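Probable translation initiation factor eIF-2B subunit beta (Schizosaccharomyces pombe, PDB 5B04) acts as a component of the eIF2B complex, which catalyses the exchange of GDP for GTP on the gamma subunit of translation initiation factor eIF2. Local coordinates at residues C[76-80]-C[285-289]; C[201-207]-C[226-232]; C[221-225]-C[251-255]; C[319-324]-C[387-392]. One frame throughout, in Å; residues are numbered along the deposited sequence.

Contact 1: residues C[76-80]-C[285-289]; sequences PTEFS and HAILG
Phe79 and Ala286 mark the closest approach of the two backbones, their CA atoms 6.8 Å apart, where the turn leading into helix 79-102 meets strand 286-287. That strand is an edge strand of a four-stranded antiparallel sheet within this chain, and a classic beta bulge at its start sets His285 and Ala286 opposite Val294. The only hydrogen bond between the segments joins a side chain to the backbone. His285 places CG opposite its backbone nitrogen (chi1 168°), which carries the ring across to the turn; NE2 donates to Thr77 O at 2.9 Å, the acceptor lying in the ring plane and the N-H pointing almost straight at it (166°). Glu78 reaches the same ring edge, with OE2 3.4 Å from His285 CE1, its carboxylate steeply turned against the imidazole; the acid might favour a protonated ring. Histidine suits this place because a flat group can donate at its edge while stacking on Tyr361. Replacing the imidazole by an alanine methyl would probably leave Thr77 O without this donor and Tyr361 without its stacking partner. Phe79 supplies the apolar half of the contact, CD1 resting 3.6 Å from Ala286 CB, where a small methyl lets the ring come near. One face carries Pro76 O and Thr77 CA toward the rim; over the centre of the opposite face sits Leu288 CD2, 4.0 Å from the centroid in a CH-pi contact.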
# COMPACT_ATOMS: atom_id res chain seq x y z
N PRO C 76 9.34 -37.10 -0.41
CA PRO C 76 8.42 -36.56 -1.41
C PRO C 76 8.31 -35.04 -1.45
O PRO C 76 7.85 -34.50 -2.45
CB PRO C 76 7.08 -37.18 -1.02
CG PRO C 76 7.20 -37.44 0.44
CD PRO C 76 8.63 -37.83 0.66
N THR C 77 8.72 -34.35 -0.38
CA THR C 77 8.58 -32.90 -0.34
C THR C 77 9.86 -32.18 -0.77
O THR C 77 9.95 -30.96 -0.69
CB THR C 77 8.18 -32.41 1.07
OG1 THR C 77 9.07 -32.98 2.04
CG2 THR C 77 6.75 -32.83 1.38
N GLU C 78 10.85 -32.95 -1.22
CA GLU C 78 12.04 -32.37 -1.83
C GLU C 78 11.88 -32.45 -3.35
O GLU C 78 12.55 -33.24 -4.02
CB GLU C 78 13.30 -33.10 -1.37
CG GLU C 78 13.57 -33.00 0.12
CD GLU C 78 14.26 -31.70 0.51
OE1 GLU C 78 14.47 -31.48 1.72
OE2 GLU C 78 14.60 -30.91 -0.40
N PHE C 79 11.00 -31.61 -3.87
CA PHE C 79 10.56 -31.68 -5.27
C PHE C 79 11.68 -31.46 -6.28
O PHE C 79 11.53 -31.80 -7.46
CB PHE C 79 9.45 -30.65 -5.51
CG PHE C 79 8.32 -30.74 -4.53
CD1 PHE C 79 8.35 -30.01 -3.35
CD2 PHE C 79 7.23 -31.55 -4.78
CE1 PHE C 79 7.31 -30.09 -2.44
CE2 PHE C 79 6.18 -31.63 -3.88
CZ PHE C 79 6.23 -30.90 -2.71
N SER C 80 12.80 -30.90 -5.83
CA SER C 80 13.94 -30.67 -6.70
C SER C 80 14.49 -31.99 -7.26
O SER C 80 15.02 -32.03 -8.36
CB SER C 80 15.04 -29.91 -5.96
OG SER C 80 15.37 -30.55 -4.74
N HIS C 285 11.29 -22.72 -1.05
CA HIS C 285 11.79 -24.08 -1.06
C HIS C 285 11.39 -24.78 -2.35
O HIS C 285 12.16 -25.56 -2.91
CB HIS C 285 11.27 -24.86 0.16
CG HIS C 285 11.50 -26.33 0.08
ND1 HIS C 285 12.73 -26.91 0.33
CD2 HIS C 285 10.66 -27.35 -0.24
CE1 HIS C 285 12.63 -28.22 0.18
NE2 HIS C 285 11.39 -28.51 -0.16
N ALA C 286 10.18 -24.49 -2.81
CA ALA C 286 9.66 -25.08 -4.04
C ALA C 286 8.48 -24.29 -4.58
O ALA C 286 7.74 -23.65 -3.82
CB ALA C 286 9.27 -26.53 -3.82
N ILE C 287 8.29 -24.34 -5.90
CA ILE C 287 7.13 -23.74 -6.53
C ILE C 287 6.32 -24.84 -7.22
O ILE C 287 6.82 -25.51 -8.12
CB ILE C 287 7.52 -22.67 -7.56
CG1 ILE C 287 8.51 -21.67 -6.94
CG2 ILE C 287 6.29 -21.95 -8.08
CD1 ILE C 287 9.07 -20.68 -7.94
N LEU C 288 5.08 -25.01 -6.79
CA LEU C 288 4.26 -26.12 -7.27
C LEU C 288 3.59 -25.82 -8.61
O LEU C 288 3.83 -24.77 -9.22
CB LEU C 288 3.20 -26.48 -6.23
CG LEU C 288 3.78 -26.90 -4.88
CD1 LEU C 288 2.67 -27.33 -3.95
CD2 LEU C 288 4.80 -28.01 -5.05
N GLY C 289 2.76 -26.76 -9.06
CA GLY C 289 2.15 -26.69 -10.38
C GLY C 289 1.21 -25.52 -10.60
O GLY C 289 1.17 -24.95 -11.69

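Contact 2: residues C[201-207]-C[226-232]; sequences SMDHLHS and FAAKKRK
Arg231 reaches across from the chain following helix 218-228 to the loop 201-207, and its side chain and that of Met202 make the two largest contributions. CB starts 3.8 Å from Ser207 OG, and CG stays beside the same hydroxyl. CD passes next to Leu205 O, and the extended run from CG to NE carries the guanidinium on to the loop. NE passes under Met202 SD, 3.7 Å away, the sulfur standing over the centre of one guanidinium face; a thioether suits this place, being polarisable enough to cover a charged plane. NH1 gives two hydrogen bonds: one to Leu205 O at 2.6 Å, nearly in the guanidinium plane, and one to Met202 O at 3.0 Å, which it meets from above the carbonyl plane. NH2 adds only a weak bond to Met202 O. The guanidinium stacks on the ring of His206, with planes 27° apart. A leucine in its place would probably leave both carbonyls without these donors and His206 without its stacked partner. Leu205 CD1 lies 3.7 Å from Ala227 CB, and Ser201 OG, bonded to Glu198 O, lies at the edge of the Phe226 ring. Lys118 of the neighbouring delta subunit packs on Arg231 and His206. Strand 210-214, helix 218-228 and strand 234-238 form a beta-alpha-beta unit of the Rossmann-like fold, and a backbone bond between Lys232 and Asn208 joins the approaches to its parallel strands.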
# COMPACT_ATOMS: atom_id res chain seq x y z
N SER C 201 19.06 -7.52 -10.00
CA SER C 201 18.77 -6.70 -8.83
C SER C 201 18.82 -5.21 -9.14
O SER C 201 18.21 -4.40 -8.44
CB SER C 201 19.74 -7.02 -7.69
OG SER C 201 21.07 -6.75 -8.07
N MET C 202 19.54 -4.86 -10.20
CA MET C 202 19.69 -3.46 -10.59
C MET C 202 18.41 -2.90 -11.22
O MET C 202 18.34 -1.72 -11.55
CB MET C 202 20.86 -3.30 -11.55
CG MET C 202 22.22 -3.59 -10.93
SD MET C 202 22.60 -2.48 -9.56
CE MET C 202 24.31 -2.91 -9.23
N ASP C 203 17.41 -3.76 -11.39
CA ASP C 203 16.14 -3.34 -11.97
C ASP C 203 15.03 -3.26 -10.93
O ASP C 203 13.93 -2.79 -11.23
CB ASP C 203 15.73 -4.30 -13.09
CG ASP C 203 16.69 -4.28 -14.27
OD1 ASP C 203 17.37 -3.25 -14.46
OD2 ASP C 203 16.76 -5.29 -15.00
N HIS C 204 15.32 -3.71 -9.71
CA HIS C 204 14.29 -3.77 -8.68
C HIS C 204 14.79 -3.26 -7.33
O HIS C 204 13.99 -2.90 -6.46
CB HIS C 204 13.77 -5.21 -8.54
CG HIS C 204 13.26 -5.78 -9.83
ND1 HIS C 204 12.11 -5.33 -10.44
CD2 HIS C 204 13.75 -6.76 -10.63
CE1 HIS C 204 11.91 -6.01 -11.55
NE2 HIS C 204 12.89 -6.88 -11.69
N LEU C 205 16.10 -3.24 -7.15
CA LEU C 205 16.69 -2.67 -5.94
C LEU C 205 17.31 -1.31 -6.25
O LEU C 205 18.22 -1.20 -7.06
CB LEU C 205 17.75 -3.60 -5.35
CG LEU C 205 17.24 -4.86 -4.66
CD1 LEU C 205 18.39 -5.59 -3.98
CD2 LEU C 205 16.15 -4.52 -3.66
N HIS C 206 16.80 -0.27 -5.59
CA HIS C 206 17.33 1.07 -5.77
C HIS C 206 17.71 1.70 -4.44
O HIS C 206 17.42 1.14 -3.38
CB HIS C 206 16.31 1.95 -6.50
CG HIS C 206 16.06 1.53 -7.92
ND1 HIS C 206 16.66 2.15 -8.99
CD2 HIS C 206 15.29 0.54 -8.43
CE1 HIS C 206 16.26 1.57 -10.11
NE2 HIS C 206 15.43 0.59 -9.80
N SER C 207 18.37 2.85 -4.49
CA SER C 207 18.89 3.50 -3.30
C SER C 207 17.78 3.99 -2.37
O SER C 207 16.72 4.42 -2.83
CB SER C 207 19.80 4.66 -3.68
OG SER C 207 20.91 4.21 -4.44
N PHE C 226 24.54 -7.99 -4.60
CA PHE C 226 24.96 -7.58 -5.94
C PHE C 226 24.55 -6.14 -6.21
O PHE C 226 25.27 -5.40 -6.88
CB PHE C 226 24.37 -8.51 -7.00
CG PHE C 226 24.87 -8.23 -8.40
CD1 PHE C 226 24.23 -7.30 -9.20
CD2 PHE C 226 25.98 -8.89 -8.89
CE1 PHE C 226 24.69 -7.03 -10.48
CE2 PHE C 226 26.44 -8.63 -10.17
CZ PHE C 226 25.79 -7.70 -10.96
N ALA C 227 23.38 -5.75 -5.71
CA ALA C 227 22.92 -4.38 -5.85
C ALA C 227 23.59 -3.49 -4.80
O ALA C 227 23.63 -2.27 -4.95
CB ALA C 227 21.40 -4.31 -5.71
N ALA C 228 24.11 -4.12 -3.76
CA ALA C 228 24.67 -3.40 -2.62
C ALA C 228 26.03 -2.77 -2.91
O ALA C 228 26.43 -1.81 -2.25
CB ALA C 228 24.79 -4.34 -1.43
N LYS C 229 26.74 -3.31 -3.90
CA LYS C 229 28.07 -2.81 -4.24
C LYS C 229 28.01 -1.37 -4.75
O LYS C 229 28.87 -0.56 -4.44
CB LYS C 229 28.73 -3.69 -5.29
CG LYS C 229 29.12 -5.08 -4.81
CD LYS C 229 29.35 -6.03 -5.98
CE LYS C 229 28.59 -5.58 -7.22
NZ LYS C 229 28.65 -6.58 -8.32
N LYS C 230 26.98 -1.07 -5.54
CA LYS C 230 26.85 0.24 -6.16
C LYS C 230 25.76 1.08 -5.50
O LYS C 230 25.81 2.31 -5.55
CB LYS C 230 26.57 0.10 -7.65
CG LYS C 230 27.73 -0.51 -8.44
CD LYS C 230 27.36 -0.70 -9.91
CE LYS C 230 28.53 -1.27 -10.70
NZ LYS C 230 28.17 -1.52 -12.12
N ARG C 231 24.79 0.42 -4.89
CA ARG C 231 23.65 1.12 -4.29
C ARG C 231 23.48 0.80 -2.81
O ARG C 231 23.52 -0.36 -2.41
CB ARG C 231 22.37 0.78 -5.05
CG ARG C 231 22.45 1.09 -6.54
CD ARG C 231 21.18 0.68 -7.26
NE ARG C 231 21.30 0.89 -8.70
CZ ARG C 231 20.37 0.54 -9.58
NH1 ARG C 231 19.24 -0.04 -9.17
NH2 ARG C 231 20.56 0.77 -10.87
N LYS C 232 23.29 1.85 -2.01
CA LYS C 232 23.11 1.68 -0.58
C LYS C 232 21.63 1.81 -0.20
O LYS C 232 21.02 2.85 -0.40
CB LYS C 232 23.95 2.69 0.20
CG LYS C 232 25.42 2.69 -0.18
CD LYS C 232 26.31 2.69 1.05
CE LYS C 232 27.52 1.79 0.84
NZ LYS C 232 28.44 1.82 2.02

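Contact 3: residues C[221-225]-C[251-255]; sequences EAFLR and MAKRL
Glu221 and Arg254 meet at about a right angle, yet their flat ends are nearly coplanar, carboxylate and guanidinium planes 26° apart. Arg254 makes a bidentate salt bridge: NE donates to Glu221 OE2 at 2.6 Å and NH2 to Glu221 OE1 at 2.8 Å, each oxygen being met on its syn side. Glu221 spans the gap because CG lies opposite its backbone nitrogen (chi1 -177°) and the chain stays extended, whereas Arg254 bends at chi3 to present its edge. Met251 runs antiparallel alongside the acid, CG 3.3 Å from Glu221 OE1. Beneath this polar pair the leucines take over, with Leu224 CD1 3.7 Å from Leu255 CD1, both packing on Val235 of strand 234-238. Helices 218-228 and 245-257 thus lie side by side on the parallel strands of the mixed sheet of this Rossmann-like domain, the axes of the two short segments 11.0 Å apart at closest and 14° from parallel. Arg225, one turn after Glu221, lays CG against Leu255 CD2 and sends NH1 to Glu221 OE2 in a weak, longer bond, completing a three-residue salt-bridge network. One buried carboxylate therefore answers two arginines, which probably eases their mutual repulsion and favours an ionised acid.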
# COMPACT_ATOMS: atom_id res chain seq x y z
N GLU C 221 20.17 -13.47 -0.76
CA GLU C 221 21.36 -12.81 -0.24
C GLU C 221 22.26 -12.33 -1.38
O GLU C 221 22.77 -11.21 -1.34
CB GLU C 221 22.14 -13.76 0.68
CG GLU C 221 23.37 -13.13 1.31
CD GLU C 221 24.10 -14.08 2.23
OE1 GLU C 221 23.53 -15.13 2.59
OE2 GLU C 221 25.26 -13.78 2.60
N ALA C 222 22.44 -13.17 -2.39
CA ALA C 222 23.22 -12.80 -3.56
C ALA C 222 22.57 -11.63 -4.29
O ALA C 222 23.25 -10.69 -4.71
CB ALA C 222 23.37 -14.00 -4.50
N PHE C 223 21.26 -11.71 -4.43
CA PHE C 223 20.45 -10.67 -5.07
C PHE C 223 20.68 -9.31 -4.40
O PHE C 223 20.90 -8.31 -5.07
CB PHE C 223 18.97 -11.06 -5.00
CG PHE C 223 18.08 -10.26 -5.91
CD1 PHE C 223 17.96 -10.58 -7.25
CD2 PHE C 223 17.33 -9.20 -5.41
CE1 PHE C 223 17.13 -9.86 -8.08
CE2 PHE C 223 16.49 -8.48 -6.24
CZ PHE C 223 16.39 -8.81 -7.58
N LEU C 224 20.65 -9.31 -3.07
CA LEU C 224 20.82 -8.08 -2.30
C LEU C 224 22.24 -7.52 -2.40
O LEU C 224 22.43 -6.33 -2.64
CB LEU C 224 20.46 -8.32 -0.84
CG LEU C 224 19.01 -8.69 -0.53
CD1 LEU C 224 18.85 -9.02 0.95
CD2 LEU C 224 18.07 -7.58 -0.94
N ARG C 225 23.23 -8.39 -2.21
CA ARG C 225 24.62 -7.97 -2.17
C ARG C 225 25.14 -7.50 -3.52
O ARG C 225 26.08 -6.71 -3.59
CB ARG C 225 25.50 -9.11 -1.63
CG ARG C 225 25.16 -9.52 -0.21
CD ARG C 225 25.93 -10.76 0.22
NE ARG C 225 27.35 -10.49 0.40
CZ ARG C 225 28.23 -11.40 0.82
NH1 ARG C 225 27.83 -12.63 1.10
NH2 ARG C 225 29.50 -11.07 0.96
N MET C 251 23.02 -14.49 8.00
CA MET C 251 22.90 -13.76 6.75
C MET C 251 22.77 -12.26 6.99
O MET C 251 23.31 -11.45 6.23
CB MET C 251 21.69 -14.26 5.95
CG MET C 251 21.47 -13.52 4.64
SD MET C 251 19.79 -13.69 4.02
CE MET C 251 18.87 -12.93 5.36
N ALA C 252 22.05 -11.89 8.04
CA ALA C 252 21.84 -10.49 8.39
C ALA C 252 23.16 -9.80 8.70
O ALA C 252 23.36 -8.64 8.36
CB ALA C 252 20.89 -10.37 9.56
N LYS C 253 24.06 -10.53 9.36
CA LYS C 253 25.38 -10.00 9.69
C LYS C 253 26.17 -9.71 8.42
O LYS C 253 26.84 -8.69 8.31
CB LYS C 253 26.15 -10.97 10.58
CG LYS C 253 27.45 -10.41 11.13
CD LYS C 253 28.19 -11.44 11.98
CE LYS C 253 28.79 -12.54 11.13
NZ LYS C 253 29.93 -12.05 10.30
N ARG C 254 26.08 -10.62 7.45
CA ARG C 254 26.81 -10.48 6.19
C ARG C 254 26.23 -9.36 5.34
O ARG C 254 26.96 -8.67 4.62
CB ARG C 254 26.80 -11.79 5.41
CG ARG C 254 27.51 -12.93 6.13
CD ARG C 254 27.78 -14.10 5.20
NE ARG C 254 26.55 -14.71 4.70
CZ ARG C 254 25.86 -15.64 5.36
NH1 ARG C 254 26.28 -16.07 6.54
NH2 ARG C 254 24.76 -16.15 4.83
N LEU C 255 24.91 -9.17 5.41
CA LEU C 255 24.26 -8.07 4.71
C LEU C 255 24.75 -6.74 5.26
O LEU C 255 24.97 -5.79 4.51
CB LEU C 255 22.74 -8.18 4.82
CG LEU C 255 22.06 -9.26 3.99
CD1 LEU C 255 20.57 -9.30 4.26
CD2 LEU C 255 22.33 -9.04 2.51

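Contact 4: residues C[319-324]-C[387-392]; sequences IYKLSP and IMNDTY. With PO4 (phosphate ion), chain M.
Pro324 and Met388, CA atoms 7.0 Å apart, mark the closest backbone approach between the loop that follows strand 313-316, a parallel strand of the mixed sheet, and the last helix of the chain, 384-391, which packs on it. Leu322 fills the middle: its CG lies opposite the backbone nitrogen (chi1 -171°), directing CD2 to within 3.6 Å of Met388 CG and 3.8 Å of Ile387 CG2. It crosses both at about a right angle, a branched tip suited to serving two neighbours. Flexible Met388 bends at chi3, resting SD 3.5 Å from Pro324 CA. Tyr392 joins greasy and polar contact: its ring meets Pro324 CD 3.9 Å from CE2, and Tyr392 OH donates to Leu322 O at 2.7 Å, at the ring edge. Thr391 OG1 covers one face of the ring while bonding to Ile387 O. Lys321, whose CB points away from the helix, brings NZ to Thr284 O and to O1 of a phosphate ion, probably from the crystallisation liquor, which Ser217, Lys218 and Thr219 also bind. The loop thus splits its chemistry: an apolar face with a single hydrogen bond holds the helix, while a probably charged lysine answers an anion.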
# COMPACT_ATOMS: atom_id res chain seq x y z
N ILE C 319 14.81 -22.05 -11.58
CA ILE C 319 13.72 -22.78 -12.23
C ILE C 319 13.68 -24.26 -11.86
O ILE C 319 12.71 -24.95 -12.16
CB ILE C 319 13.81 -22.66 -13.77
CG1 ILE C 319 15.27 -22.55 -14.23
CG2 ILE C 319 13.04 -21.44 -14.25
CD1 ILE C 319 16.06 -23.85 -14.17
N TYR C 320 14.74 -24.74 -11.21
CA TYR C 320 14.81 -26.15 -10.83
C TYR C 320 13.90 -26.44 -9.63
O TYR C 320 13.64 -27.60 -9.31
CB TYR C 320 16.25 -26.55 -10.51
CG TYR C 320 16.79 -26.01 -9.21
CD1 TYR C 320 17.28 -24.72 -9.12
CD2 TYR C 320 16.82 -26.80 -8.06
CE1 TYR C 320 17.78 -24.22 -7.93
CE2 TYR C 320 17.31 -26.31 -6.87
CZ TYR C 320 17.79 -25.02 -6.81
OH TYR C 320 18.29 -24.53 -5.62
N LYS C 321 13.42 -25.38 -8.98
CA LYS C 321 12.50 -25.53 -7.86
C LYS C 321 11.05 -25.52 -8.34
O LYS C 321 10.12 -25.55 -7.54
CB LYS C 321 12.71 -24.41 -6.84
CG LYS C 321 14.09 -24.38 -6.21
CD LYS C 321 14.18 -23.28 -5.16
CE LYS C 321 15.59 -23.13 -4.62
NZ LYS C 321 15.69 -22.01 -3.64
N LEU C 322 10.87 -25.48 -9.66
CA LEU C 322 9.53 -25.47 -10.25
C LEU C 322 9.05 -26.89 -10.52
O LEU C 322 9.48 -27.54 -11.47
CB LEU C 322 9.53 -24.64 -11.53
CG LEU C 322 8.17 -24.35 -12.18
CD1 LEU C 322 7.22 -23.71 -11.18
CD2 LEU C 322 8.35 -23.45 -13.40
N SER C 323 8.14 -27.37 -9.68
CA SER C 323 7.61 -28.73 -9.79
C SER C 323 6.19 -28.72 -10.33
O SER C 323 5.39 -27.85 -9.98
CB SER C 323 7.67 -29.43 -8.43
OG SER C 323 7.23 -30.77 -8.53
N PRO C 324 5.86 -29.70 -11.18
CA PRO C 324 4.53 -29.77 -11.81
C PRO C 324 3.44 -30.34 -10.92
O PRO C 324 2.26 -30.24 -11.28
CB PRO C 324 4.77 -30.68 -13.02
CG PRO C 324 5.88 -31.57 -12.58
CD PRO C 324 6.77 -30.73 -11.72
N ILE C 387 6.36 -22.14 -18.80
CA ILE C 387 7.73 -22.48 -18.44
C ILE C 387 7.87 -23.97 -18.14
O ILE C 387 8.84 -24.61 -18.56
CB ILE C 387 8.22 -21.66 -17.22
CG1 ILE C 387 8.28 -20.18 -17.57
CG2 ILE C 387 9.59 -22.15 -16.75
CD1 ILE C 387 8.88 -19.32 -16.47
N MET C 388 6.89 -24.53 -17.44
CA MET C 388 6.88 -25.96 -17.15
C MET C 388 6.71 -26.78 -18.43
O MET C 388 7.35 -27.83 -18.59
CB MET C 388 5.77 -26.31 -16.16
CG MET C 388 6.08 -25.94 -14.73
SD MET C 388 4.96 -26.72 -13.56
CE MET C 388 3.37 -26.16 -14.16
N ASN C 389 5.86 -26.31 -19.33
CA ASN C 389 5.62 -26.99 -20.59
C ASN C 389 6.87 -27.05 -21.47
O ASN C 389 6.99 -27.92 -22.33
CB ASN C 389 4.49 -26.29 -21.36
CG ASN C 389 3.12 -26.54 -20.75
OD1 ASN C 389 3.01 -27.11 -19.67
ND2 ASN C 389 2.07 -26.11 -21.45
N ASP C 390 7.80 -26.13 -21.23
CA ASP C 390 9.01 -26.04 -22.03
C ASP C 390 10.17 -26.84 -21.43
O ASP C 390 11.16 -27.11 -22.12
CB ASP C 390 9.43 -24.58 -22.21
CG ASP C 390 8.51 -23.81 -23.13
OD1 ASP C 390 7.32 -24.18 -23.23
OD2 ASP C 390 8.97 -22.84 -23.76
N THR C 391 10.06 -27.20 -20.16
CA THR C 391 11.15 -27.88 -19.47
C THR C 391 10.83 -29.33 -19.12
O THR C 391 11.74 -30.14 -18.92
CB THR C 391 11.55 -27.13 -18.18
OG1 THR C 391 10.38 -26.92 -17.37
CG2 THR C 391 12.17 -25.78 -18.51
N TYR C 392 9.55 -29.66 -19.04
CA TYR C 392 9.13 -31.02 -18.70
C TYR C 392 8.21 -31.62 -19.76
O TYR C 392 7.42 -30.91 -20.38
CB TYR C 392 8.42 -31.05 -17.35
CG TYR C 392 9.20 -30.46 -16.20
CD1 TYR C 392 10.57 -30.68 -16.07
CD2 TYR C 392 8.57 -29.68 -15.24
CE1 TYR C 392 11.28 -30.13 -15.02
CE2 TYR C 392 9.27 -29.13 -14.19
CZ TYR C 392 10.63 -29.36 -14.08
OH TYR C 392 11.33 -28.81 -13.03
P PO4 M . 17.86 -20.69 -1.49
O1 PO4 M . 17.95 -21.55 -2.73
O2 PO4 M . 16.59 -21.03 -0.74
O3 PO4 M . 17.83 -19.24 -1.90
O4 PO4 M . 19.05 -20.94 -0.61

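Overall arrangement
The contacts fall into two pairs. Contacts 1 and 4 have centres 11 Å apart and touch where Ile287 of contact 1 bonds to the loop 319-324: Ile287 N to Lys321 O at 2.7 Å and Ile287 O to Ser323 N at 2.8 Å are probable hydrogen bonds. Contacts 2 and 3, centres 12 Å apart, both use helix 218-228, and Leu205 CD1 touches Leu224 CD2 between them. The pairs stay separate, contacts 3 and 4 coming no closer than about 10 Å at their nearest atoms. The phosphate spans the division, since Lys321 of contact 4 binds it together with Ser217, Lys218 and Thr219 at the start of the helix that contacts 2 and 3 use farther along.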